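Local coordinates for nucleoprotein (Rift valley fever virus, PDB 3OV9) that encapsidates the viral RNA genome by binding single-stranded nucleic acid and assembling into ring-shaped oligomers, giving the template for transcription and replication, at residues R142-P147 against F221-S226. Sequence-based numbering, arbitrary orientation.
Sequences RHMMHP and FGLVDS
His143 and Phe221 lie against each other in an offset stack that, within this orthogonal helical bundle, ties the 3-10 turn 142-144 to the Schellman motif ending helix 211-220, where Gly222 takes positive phi. The two ring planes are inclined by only 14°, with the centroids of His143 and Phe221 4.4 Å apart, and the overlap is displaced: Phe221 CB, rather than the phenyl ring, sits above the middle of the imidazole. This methylene makes a CH-pi contact, 3.7 Å from the centroid of the His143 ring and 10° off its normal. In return, His143 CD2 sits 3.4 Å over Phe221 CG, toward the rim of the phenyl face. In both residues CG lies anti to the carbonyl carbon, and a chi2 of 90° turns the imidazole of His143 broadside to its partner.

Beyond the glycine, Leu223 also faces the turn and uses its two methyls separately. Leu223 CD1 rests against His143 CB at 4.2 Å, while the other methyl is turned to Met144. Both Leu223 and Met144 are buried, Met144 also touching Ile165 and Ala168 of helix 159-180. Helix 112-122 joins the aromatic pair through Val120 on His143 and Cys116 on Phe221. Two interhelical loops thus meet through side chains, and Met144, extended along its chain, completes the join with its methyl: Met144 CE touches Leu223 CD2 at 4.2 Å.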
loop_
_atom_site.group_PDB
_atom_site.type_symbol
_atom_site.label_atom_id
_atom_site.label_comp_id
_atom_site.label_asym_id
_atom_site.label_seq_id
_atom_site.Cartn_x
_atom_site.Cartn_y
_atom_site.Cartn_z
ATOM N N ARG A 142 -5.394 -8.279 -41.631
ATOM C CA ARG A 142 -6.355 -7.365 -41.019
ATOM C C ARG A 142 -7.599 -8.075 -40.484
ATOM O O ARG A 142 -8.145 -7.676 -39.464
ATOM C CB ARG A 142 -6.741 -6.242 -41.991
ATOM C CG ARG A 142 -5.885 -4.971 -41.882
ATOM C CD ARG A 142 -4.407 -5.247 -42.098
ATOM N NE ARG A 142 -3.619 -4.025 -42.267
ATOM C CZ ARG A 142 -2.291 -3.978 -42.199
ATOM N NH1 ARG A 142 -1.591 -5.077 -41.950
ATOM N NH2 ARG A 142 -1.658 -2.824 -42.370
ATOM N N HIS A 143 -8.025 -9.141 -41.164
ATOM C CA HIS A 143 -9.196 -9.918 -40.746
ATOM C C HIS A 143 -9.080 -10.489 -39.325
ATOM O O HIS A 143 -10.096 -10.811 -38.702
ATOM C CB HIS A 143 -9.466 -11.060 -41.736
ATOM C CG HIS A 143 -9.889 -10.599 -43.097
ATOM N ND1 HIS A 143 -8.988 -10.333 -44.104
ATOM C CD2 HIS A 143 -11.117 -10.371 -43.619
ATOM C CE1 HIS A 143 -9.642 -9.955 -45.189
ATOM N NE2 HIS A 143 -10.934 -9.970 -44.921
ATOM N N MET A 144 -7.849 -10.612 -38.828
ATOM C CA MET A 144 -7.581 -11.187 -37.504
ATOM C C MET A 144 -7.583 -10.147 -36.377
ATOM O O MET A 144 -7.432 -10.499 -35.204
ATOM C CB MET A 144 -6.234 -11.930 -37.503
ATOM C CG MET A 144 -6.191 -13.217 -38.320
ATOM S SD MET A 144 -4.618 -14.090 -38.161
ATOM C CE MET A 144 -5.097 -15.712 -38.764
ATOM N N MET A 145 -7.761 -8.876 -36.730
ATOM C CA MET A 145 -7.547 -7.776 -35.785
ATOM C C MET A 145 -8.776 -7.378 -34.957
ATOM O O MET A 145 -9.068 -6.194 -34.779
ATOM C CB MET A 145 -6.937 -6.563 -36.501
ATOM C CG MET A 145 -5.528 -6.804 -37.017
ATOM S SD MET A 145 -4.804 -5.360 -37.826
ATOM C CE MET A 145 -4.779 -4.191 -36.468
ATOM N N HIS A 146 -9.487 -8.382 -34.451
ATOM C CA HIS A 146 -10.504 -8.189 -33.411
ATOM C C HIS A 146 -10.765 -9.536 -32.737
ATOM O O HIS A 146 -10.644 -10.573 -33.392
ATOM C CB HIS A 146 -11.799 -7.602 -33.981
ATOM C CG HIS A 146 -12.676 -6.976 -32.941
ATOM N ND1 HIS A 146 -13.763 -7.625 -32.394
ATOM C CD2 HIS A 146 -12.602 -5.777 -32.315
ATOM C CE1 HIS A 146 -14.336 -6.843 -31.499
ATOM N NE2 HIS A 146 -13.650 -5.717 -31.428
ATOM N N PRO A 147 -11.096 -9.539 -31.425
ATOM C CA PRO A 147 -11.406 -10.822 -30.776
ATOM C C PRO A 147 -12.545 -11.593 -31.456
ATOM O O PRO A 147 -12.597 -12.825 -31.352
ATOM C CB PRO A 147 -11.796 -10.408 -29.355
ATOM C CG PRO A 147 -11.010 -9.161 -29.117
ATOM C CD PRO A 147 -10.996 -8.443 -30.439
ATOM N N PHE A 221 -11.406 -14.914 -46.840
ATOM C CA PHE A 221 -10.551 -13.866 -46.265
ATOM C C PHE A 221 -9.093 -13.984 -46.717
ATOM O O PHE A 221 -8.274 -13.122 -46.399
ATOM C CB PHE A 221 -10.593 -13.878 -44.725
ATOM C CG PHE A 221 -11.955 -13.615 -44.124
ATOM C CD1 PHE A 221 -13.010 -13.111 -44.885
ATOM C CD2 PHE A 221 -12.165 -13.839 -42.764
ATOM C CE1 PHE A 221 -14.258 -12.869 -44.306
ATOM C CE2 PHE A 221 -13.407 -13.596 -42.176
ATOM C CZ PHE A 221 -14.454 -13.109 -42.949
ATOM N N GLY A 222 -8.770 -15.056 -47.441
ATOM C CA GLY A 222 -7.409 -15.296 -47.920
ATOM C C GLY A 222 -6.441 -15.781 -46.855
ATOM O O GLY A 222 -5.224 -15.681 -47.021
ATOM N N LEU A 223 -6.983 -16.317 -45.763
ATOM C CA LEU A 223 -6.178 -16.774 -44.632
ATOM C C LEU A 223 -5.727 -18.226 -44.777
ATOM O O LEU A 223 -4.708 -18.625 -44.210
ATOM C CB LEU A 223 -6.945 -16.578 -43.322
ATOM C CG LEU A 223 -7.317 -15.133 -42.988
ATOM C CD1 LEU A 223 -8.323 -15.078 -41.856
ATOM C CD2 LEU A 223 -6.070 -14.335 -42.637
ATOM N N VAL A 224 -6.502 -19.012 -45.522
ATOM C CA VAL A 224 -6.136 -20.391 -45.852
ATOM C C VAL A 224 -6.405 -20.664 -47.330
ATOM O O VAL A 224 -7.213 -19.971 -47.954
ATOM C CB VAL A 224 -6.890 -21.452 -44.987
ATOM C CG1 VAL A 224 -6.552 -21.306 -43.503
ATOM C CG2 VAL A 224 -8.406 -21.404 -45.226
ATOM N N ASP A 225 -5.728 -21.666 -47.886
ATOM C CA ASP A 225 -6.010 -22.099 -49.257
ATOM C C ASP A 225 -7.147 -23.129 -49.293
ATOM O O ASP A 225 -7.807 -23.364 -48.274
ATOM C CB ASP A 225 -4.736 -22.595 -49.974
ATOM C CG ASP A 225 -4.177 -23.899 -49.401
ATOM O OD1 ASP A 225 -4.892 -24.639 -48.692
ATOM O OD2 ASP A 225 -2.996 -24.193 -49.685
ATOM N N SER A 226 -7.367 -23.737 -50.460
ATOM C CA SER A 226 -8.444 -24.716 -50.656
ATOM C C SER A 226 -8.326 -25.962 -49.769
ATOM O O SER A 226 -9.325 -26.638 -49.507
ATOM C CB SER A 226 -8.527 -25.126 -52.130
ATOM O OG SER A 226 -7.381 -25.869 -52.510
#